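Local coordinates for hypothetical protein (Trypanosoma cruzi, PDB 1YZV), which is of unknown function but belongs to the isochorismatase family, probably acting as a hydrolase, and is putatively a ribonuclease of the Mar1 type, at residues K14-C19 / D186-T191; T21-C26 / A59-I64; I140-C145 / C168-S173. All coordinates share one frame; numbering follows the deposited sequence.

Contact 1 (K14-C19 / D186-T191)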
# COMPACT_ATOMS: atom_id res chain seq x y z
N LYS A 14 -9.38 11.91 -17.68
CA LYS A 14 -9.19 12.74 -18.86
C LYS A 14 -9.84 14.10 -18.63
O LYS A 14 -10.73 14.28 -17.73
CB LYS A 14 -9.84 12.08 -20.08
CG LYS A 14 -9.14 10.77 -20.53
CD LYS A 14 -9.75 10.18 -21.79
CE LYS A 14 -9.00 8.92 -22.24
NZ LYS A 14 -9.72 8.17 -23.33
N HIS A 15 -9.40 15.06 -19.43
CA HIS A 15 -9.97 16.38 -19.44
C HIS A 15 -11.45 16.27 -19.76
O HIS A 15 -11.86 15.41 -20.57
CB HIS A 15 -9.26 17.25 -20.48
CG HIS A 15 -9.64 18.68 -20.40
ND1 HIS A 15 -10.82 19.16 -20.95
CD2 HIS A 15 -9.05 19.74 -19.80
CE1 HIS A 15 -10.93 20.45 -20.67
NE2 HIS A 15 -9.89 20.81 -19.93
N TYR A 16 -12.25 17.13 -19.11
CA TYR A 16 -13.67 17.04 -19.21
C TYR A 16 -14.22 17.08 -20.62
O TYR A 16 -15.32 16.54 -20.86
CB TYR A 16 -14.38 18.11 -18.36
CG TYR A 16 -14.17 19.54 -18.79
CD1 TYR A 16 -14.91 20.10 -19.83
CD2 TYR A 16 -13.26 20.35 -18.12
CE1 TYR A 16 -14.71 21.43 -20.25
CE2 TYR A 16 -13.08 21.69 -18.49
CZ TYR A 16 -13.85 22.25 -19.54
OH TYR A 16 -13.62 23.56 -19.93
N GLY A 17 -13.51 17.71 -21.56
CA GLY A 17 -13.98 17.70 -22.94
C GLY A 17 -13.68 16.43 -23.74
O GLY A 17 -14.14 16.25 -24.85
N SER A 18 -12.79 15.60 -23.22
CA SER A 18 -12.37 14.40 -23.90
C SER A 18 -13.47 13.31 -23.94
O SER A 18 -13.50 12.44 -24.79
CB SER A 18 -11.12 13.89 -23.15
OG SER A 18 -10.34 13.05 -23.94
N CYS A 19 -14.26 13.26 -22.89
CA CYS A 19 -15.27 12.24 -22.72
C CYS A 19 -16.23 12.82 -21.71
O CYS A 19 -15.96 13.86 -21.11
CB CYS A 19 -14.65 10.95 -22.22
SG CYS A 19 -13.80 11.04 -20.58
N ASP A 186 -7.84 27.08 -18.60
CA ASP A 186 -9.08 26.48 -19.07
C ASP A 186 -10.28 27.42 -18.87
O ASP A 186 -10.39 28.08 -17.84
CB ASP A 186 -9.34 25.13 -18.39
CG ASP A 186 -10.55 24.43 -18.99
OD1 ASP A 186 -11.71 24.73 -18.59
OD2 ASP A 186 -10.35 23.53 -19.81
N PRO A 187 -11.14 27.54 -19.89
CA PRO A 187 -12.30 28.46 -19.76
C PRO A 187 -13.15 28.32 -18.46
O PRO A 187 -13.80 29.28 -18.11
CB PRO A 187 -13.17 28.13 -20.97
CG PRO A 187 -12.25 27.51 -21.96
CD PRO A 187 -11.18 26.81 -21.17
N VAL A 188 -13.29 27.12 -17.89
CA VAL A 188 -14.11 26.98 -16.66
C VAL A 188 -13.33 27.18 -15.37
O VAL A 188 -13.93 27.16 -14.29
CB VAL A 188 -14.92 25.62 -16.57
CG1 VAL A 188 -15.77 25.41 -17.77
CG2 VAL A 188 -14.04 24.43 -16.42
N PHE A 189 -12.00 27.31 -15.43
CA PHE A 189 -11.24 27.43 -14.18
C PHE A 189 -11.74 28.54 -13.25
O PHE A 189 -11.91 28.34 -12.02
CB PHE A 189 -9.75 27.62 -14.44
CG PHE A 189 -8.95 27.62 -13.20
CD1 PHE A 189 -8.62 26.43 -12.57
CD2 PHE A 189 -8.47 28.81 -12.66
CE1 PHE A 189 -7.88 26.44 -11.38
CE2 PHE A 189 -7.78 28.81 -11.50
CZ PHE A 189 -7.44 27.61 -10.88
N LYS A 190 -11.92 29.72 -13.80
CA LYS A 190 -12.39 30.86 -13.00
C LYS A 190 -13.71 30.58 -12.33
O LYS A 190 -13.94 30.95 -11.17
CB LYS A 190 -12.49 32.11 -13.86
CG LYS A 190 -12.94 33.34 -13.12
CD LYS A 190 -11.76 34.02 -12.39
CE LYS A 190 -12.17 35.32 -11.67
NZ LYS A 190 -10.93 35.99 -11.18
N THR A 191 -14.57 29.83 -13.02
CA THR A 191 -15.84 29.44 -12.43
C THR A 191 -15.70 28.41 -11.29
O THR A 191 -16.46 28.45 -10.36
CB THR A 191 -16.80 28.89 -13.51
OG1 THR A 191 -16.96 29.87 -14.54
CG2 THR A 191 -18.13 28.60 -12.92
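D186 OD1 is gripped by two donors: the hydroxyl of Y16 reaches it from across the contact, with Y16 OH 2.6 Å from D186 OD1, and V188 N, from its own segment, lies 2.9 Å from the same oxygen. The phenol comes in on the syn lone pair, the peptide N-H on the anti side, so that the two donors divide the oxygen between them. The planes of the phenol ring and the carboxylate stand 76° apart. The second oxygen takes the imidazole: H15 NE2 donates to D186 OD2 over 2.8 Å, from above the carboxylate plane and through a bent N-H...O path. Rotation of the imidazole is fixed from behind, because G17 N donates to H15 ND1 at 3.1 Å; the two bonds are consistent with a neutral ring carrying its proton on NE2. That same imidazole lies beside the phenol, with H15 CE1 over one face of the Y16 ring near its rim.

Next to these bonds, V188 CG2 packs 3.6 Å from Y16 CE2. L56 and L181 close round the tyrosine, whose ring also meets that of H60 edge-to-face. A chi1 of -174°, with CG anti to the backbone N, carries the D186 carboxyl carbon toward segment 14-19, and F189 N returns to D186 O. The D186 to V188 link is an Asx turn with a capping bond at the entry to helix 189-197, here combined with a His-carboxylate hydrogen bond that ties the N-terminal loop to the start of the C-terminal helix.

Contact 2 (T21-C26 / A59-I64)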
# COMPACT_ATOMS: atom_id res chain seq x y z
N THR A 21 -18.21 12.60 -18.07
CA THR A 21 -17.93 12.14 -16.71
C THR A 21 -19.23 12.03 -15.92
O THR A 21 -20.06 12.94 -16.00
CB THR A 21 -17.01 13.17 -15.96
OG1 THR A 21 -15.84 13.37 -16.74
CG2 THR A 21 -16.60 12.68 -14.60
N ALA A 22 -19.44 10.91 -15.22
CA ALA A 22 -20.62 10.74 -14.34
C ALA A 22 -20.16 10.89 -12.91
O ALA A 22 -19.14 10.34 -12.50
CB ALA A 22 -21.26 9.36 -14.53
N PHE A 23 -20.91 11.68 -12.16
CA PHE A 23 -20.71 11.84 -10.75
C PHE A 23 -21.73 10.94 -10.06
O PHE A 23 -22.95 11.16 -10.13
CB PHE A 23 -20.86 13.32 -10.36
CG PHE A 23 -19.75 14.18 -10.87
CD1 PHE A 23 -18.57 14.35 -10.13
CD2 PHE A 23 -19.86 14.84 -12.08
CE1 PHE A 23 -17.53 15.06 -10.64
CE2 PHE A 23 -18.77 15.48 -12.64
CZ PHE A 23 -17.63 15.64 -11.91
N PHE A 24 -21.22 9.90 -9.41
CA PHE A 24 -22.05 8.93 -8.66
C PHE A 24 -22.02 9.22 -7.17
O PHE A 24 -21.05 8.92 -6.48
CB PHE A 24 -21.55 7.52 -8.87
CG PHE A 24 -22.05 6.85 -10.13
CD1 PHE A 24 -22.41 7.56 -11.25
CD2 PHE A 24 -22.17 5.46 -10.18
CE1 PHE A 24 -22.93 6.93 -12.36
CE2 PHE A 24 -22.66 4.82 -11.29
CZ PHE A 24 -23.01 5.55 -12.40
N CYS A 25 -23.15 9.75 -6.69
CA CYS A 25 -23.39 10.10 -5.30
C CYS A 25 -24.17 8.95 -4.62
O CYS A 25 -25.37 8.79 -4.81
CB CYS A 25 -24.20 11.39 -5.28
SG CYS A 25 -24.62 12.03 -3.65
N CYS A 26 -23.45 8.13 -3.90
CA CYS A 26 -23.94 6.88 -3.34
C CYS A 26 -24.56 7.06 -1.97
O CYS A 26 -23.85 7.21 -0.98
CB CYS A 26 -22.77 5.90 -3.22
SG CYS A 26 -23.18 4.23 -3.21
N ALA A 59 -23.22 18.84 -21.53
CA ALA A 59 -22.31 18.29 -22.55
C ALA A 59 -21.25 17.38 -21.96
O ALA A 59 -20.83 16.44 -22.61
CB ALA A 59 -21.65 19.42 -23.34
N HIS A 60 -20.85 17.62 -20.72
CA HIS A 60 -19.66 16.96 -20.19
C HIS A 60 -19.87 16.20 -18.89
O HIS A 60 -18.97 15.48 -18.45
CB HIS A 60 -18.59 18.01 -19.99
CG HIS A 60 -18.27 18.79 -21.23
ND1 HIS A 60 -17.81 18.20 -22.39
CD2 HIS A 60 -18.25 20.12 -21.45
CE1 HIS A 60 -17.60 19.13 -23.30
NE2 HIS A 60 -17.82 20.31 -22.75
N SER A 61 -21.04 16.35 -18.28
CA SER A 61 -21.26 15.85 -16.93
C SER A 61 -22.68 15.38 -16.74
O SER A 61 -23.61 16.08 -17.18
CB SER A 61 -20.90 16.95 -15.89
OG SER A 61 -21.05 16.48 -14.57
N VAL A 62 -22.83 14.27 -16.00
CA VAL A 62 -24.10 13.75 -15.53
C VAL A 62 -23.98 13.44 -14.04
O VAL A 62 -22.91 13.05 -13.57
CB VAL A 62 -24.58 12.52 -16.35
CG1 VAL A 62 -23.61 11.39 -16.27
CG2 VAL A 62 -26.00 12.08 -15.92
N TYR A 63 -25.01 13.80 -13.27
CA TYR A 63 -25.00 13.66 -11.80
C TYR A 63 -26.10 12.66 -11.41
O TYR A 63 -27.30 12.97 -11.55
CB TYR A 63 -25.23 15.04 -11.16
CG TYR A 63 -24.80 15.20 -9.72
CD1 TYR A 63 -25.59 14.69 -8.67
CD2 TYR A 63 -23.61 15.82 -9.39
CE1 TYR A 63 -25.19 14.79 -7.35
CE2 TYR A 63 -23.21 15.95 -8.05
CZ TYR A 63 -24.04 15.46 -7.04
OH TYR A 63 -23.66 15.59 -5.72
N ILE A 64 -25.66 11.52 -10.89
CA ILE A 64 -26.48 10.38 -10.54
C ILE A 64 -26.46 10.12 -9.05
O ILE A 64 -25.39 10.01 -8.43
CB ILE A 64 -25.99 9.11 -11.32
CG1 ILE A 64 -25.95 9.48 -12.80
CG2 ILE A 64 -26.83 7.88 -10.95
CD1 ILE A 64 -25.80 8.39 -13.71
O HOH W 1 -16.28 15.20 -18.65
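F24 and I64 lie side by side, pointing the same way from neighbouring strands, and F24 CE1 comes within 3.5 Å of I64 CD1 obliquely to the ring. On the same face of the sheet A22 CB touches V62 CG1 at 3.6 Å, the valine branch sitting between its own backbone N and carbonyl carbon (chi1 60°). The other face carries F23 and Y63, where F23 CB packs on Y63 CD2 at 3.8 Å and C25 CB reaches the far side of the phenol at CE1. F49 from helix 39-56 meets the F23 ring, and the Y63 hydroxyl is bonded to the carbonyl of A46 in that helix.

Moving outward, the serine oxygen approaches the phenyl ring near its plane, with S61 OG 3.2 Å from F23 CE2; its firm partner is H53 ND1, and a partly positive C-H edge may suit the oxygen. The backbones run parallel, 16° apart over these segments, and five bonds alternate between them, from T21 N to H60 O through to C25 N to I64 O. F23 N to V62 O and I64 N to F23 O are nearly straight, both 2.8 Å. At the polar edge the ladder takes in water: H60 O receives T21 N from above its carbonyl plane and also accepts from water 1 at 2.7 Å, which in turn bonds T21 OG1, itself held by Q112 NE2.

Both strands belong to a beta-alpha-beta crossover through helix 39-56. The chemistry of the contact implies a division of labour: backbone bonds set the register, apolar side chains fill both faces, and the few buried hydroxyls are satisfied by the crossover helix or neighbouring strand.

Contact 3 (I140-C145 / C168-S173)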
# COMPACT_ATOMS: atom_id res chain seq x y z
N ILE A 140 -12.38 7.05 -6.89
CA ILE A 140 -13.03 7.20 -5.61
C ILE A 140 -12.57 8.57 -5.03
O ILE A 140 -11.38 8.81 -4.89
CB ILE A 140 -12.67 6.04 -4.65
CG1 ILE A 140 -12.85 4.67 -5.30
CG2 ILE A 140 -13.44 6.14 -3.35
CD1 ILE A 140 -14.21 4.40 -5.76
N ALA A 141 -13.51 9.39 -4.56
CA ALA A 141 -13.15 10.60 -3.80
C ALA A 141 -13.17 10.24 -2.34
O ALA A 141 -14.23 10.31 -1.70
CB ALA A 141 -14.12 11.75 -4.08
N VAL A 142 -12.03 9.83 -1.81
CA VAL A 142 -12.00 9.29 -0.45
C VAL A 142 -12.53 10.24 0.63
O VAL A 142 -13.10 9.79 1.66
CB VAL A 142 -10.56 8.73 -0.08
CG1 VAL A 142 -9.49 9.80 -0.03
CG2 VAL A 142 -10.57 7.93 1.26
N ASP A 143 -12.27 11.54 0.44
CA ASP A 143 -12.72 12.58 1.38
C ASP A 143 -14.24 12.76 1.43
O ASP A 143 -14.74 13.33 2.40
CB ASP A 143 -12.02 13.97 1.15
CG ASP A 143 -12.19 14.55 -0.29
OD1 ASP A 143 -12.12 13.77 -1.26
OD2 ASP A 143 -12.28 15.81 -0.45
N GLY A 144 -14.95 12.14 0.48
CA GLY A 144 -16.42 12.10 0.44
C GLY A 144 -17.00 10.70 0.67
O GLY A 144 -18.16 10.43 0.36
N CYS A 145 -16.16 9.79 1.15
CA CYS A 145 -16.55 8.42 1.53
C CYS A 145 -16.49 8.19 3.02
O CYS A 145 -15.66 8.76 3.73
CB CYS A 145 -15.67 7.36 0.82
SG CYS A 145 -15.85 7.30 -0.92
N CYS A 168 -9.40 1.57 -11.54
CA CYS A 168 -10.00 2.15 -10.37
C CYS A 168 -8.87 2.69 -9.52
O CYS A 168 -7.96 1.95 -9.18
CB CYS A 168 -10.74 1.10 -9.56
SG CYS A 168 -11.30 1.66 -7.94
N TYR A 169 -8.89 3.98 -9.23
CA TYR A 169 -8.00 4.52 -8.20
C TYR A 169 -8.65 5.49 -7.23
O TYR A 169 -9.83 5.89 -7.38
CB TYR A 169 -6.84 5.18 -8.84
CG TYR A 169 -7.21 6.40 -9.60
CD1 TYR A 169 -7.49 6.32 -10.96
CD2 TYR A 169 -6.96 7.70 -9.05
CE1 TYR A 169 -7.76 7.46 -11.69
CE2 TYR A 169 -7.23 8.85 -9.77
CZ TYR A 169 -7.71 8.73 -11.08
OH TYR A 169 -7.90 9.87 -11.87
N ILE A 170 -7.92 5.78 -6.17
CA ILE A 170 -8.46 6.58 -5.09
C ILE A 170 -7.77 7.92 -5.10
O ILE A 170 -6.51 8.00 -5.08
CB ILE A 170 -8.21 5.92 -3.71
CG1 ILE A 170 -8.70 4.48 -3.73
CG2 ILE A 170 -8.80 6.77 -2.59
CD1 ILE A 170 -10.05 4.38 -3.80
N SER A 171 -8.59 8.96 -5.05
CA SER A 171 -8.10 10.34 -5.08
C SER A 171 -8.93 11.17 -4.10
O SER A 171 -9.56 10.62 -3.18
CB SER A 171 -8.15 10.88 -6.52
OG SER A 171 -7.41 12.08 -6.68
N THR A 172 -8.73 12.48 -4.12
CA THR A 172 -9.53 13.41 -3.29
C THR A 172 -10.26 14.37 -4.20
O THR A 172 -9.80 14.66 -5.29
CB THR A 172 -8.66 14.19 -2.27
OG1 THR A 172 -7.64 14.89 -2.96
CG2 THR A 172 -8.04 13.25 -1.25
N SER A 173 -11.33 15.00 -3.69
CA SER A 173 -12.16 15.90 -4.51
C SER A 173 -11.36 17.06 -5.14
O SER A 173 -11.54 17.39 -6.33
CB SER A 173 -13.37 16.41 -3.68
OG SER A 173 -12.97 17.20 -2.53
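I140 and I170 are paired in a parallel bridge, their CA atoms 4.6 Å apart. I140 N donates to Y169 O, S171 N returns to I140 O at 2.8 Å, and V142 N closes the ladder on S171 O. Beyond A141 the segment 140-145 turns a corner through two overlapping type I turns, while segment 168-173 enters helix 173-181 with T172 at its N-cap.

From this corner the side chain of D143 reaches the helix start. Its CG lies between its backbone N and carbonyl carbon (chi1 57°). D143 OD1 accepts S173 N at 2.8 Å on the syn side, and D143 OD2 takes the hydroxyl of S173 OG at 2.6 Å through its own syn lone pair. H200 also bonds D143 OD2, and R48 bonds the S173 hydroxyl. On the sheet's side, V142 CB rests 3.6 Å from I170 CG2, and V142 lies alongside T172, whose hydroxyl bonds D152 of the second subunit.

A carboxylate brought from the corner that follows the neighbouring strand thus meets the N-H of the helix's first residue; the helix start and the bond from H200 would probably stabilise its negative charge, with R48 acting at one remove through the S173 hydroxyl.

In the fold
Contacts 2 and 3 belong to the same six-stranded parallel sheet, one at the strand pair 20-26 and 61-68, the other at the edge pair 137-146 and 168-171, with centres about 15 Å apart on opposite sides of the chain's centre. Contact 1 lies outside the sheet near the chain ends and encloses both along the sequence. It adjoins contact 2, where Y16 O stands 3.4 Å from H60 ND1, whereas nearest atoms of contacts 1 and 3 are about 6 Å apart. Helix 39-56 packs against all three. As in isochorismatase relatives, the active site probably lies at the carboxyl ends of the sheet strands, where strand 20-26 ends.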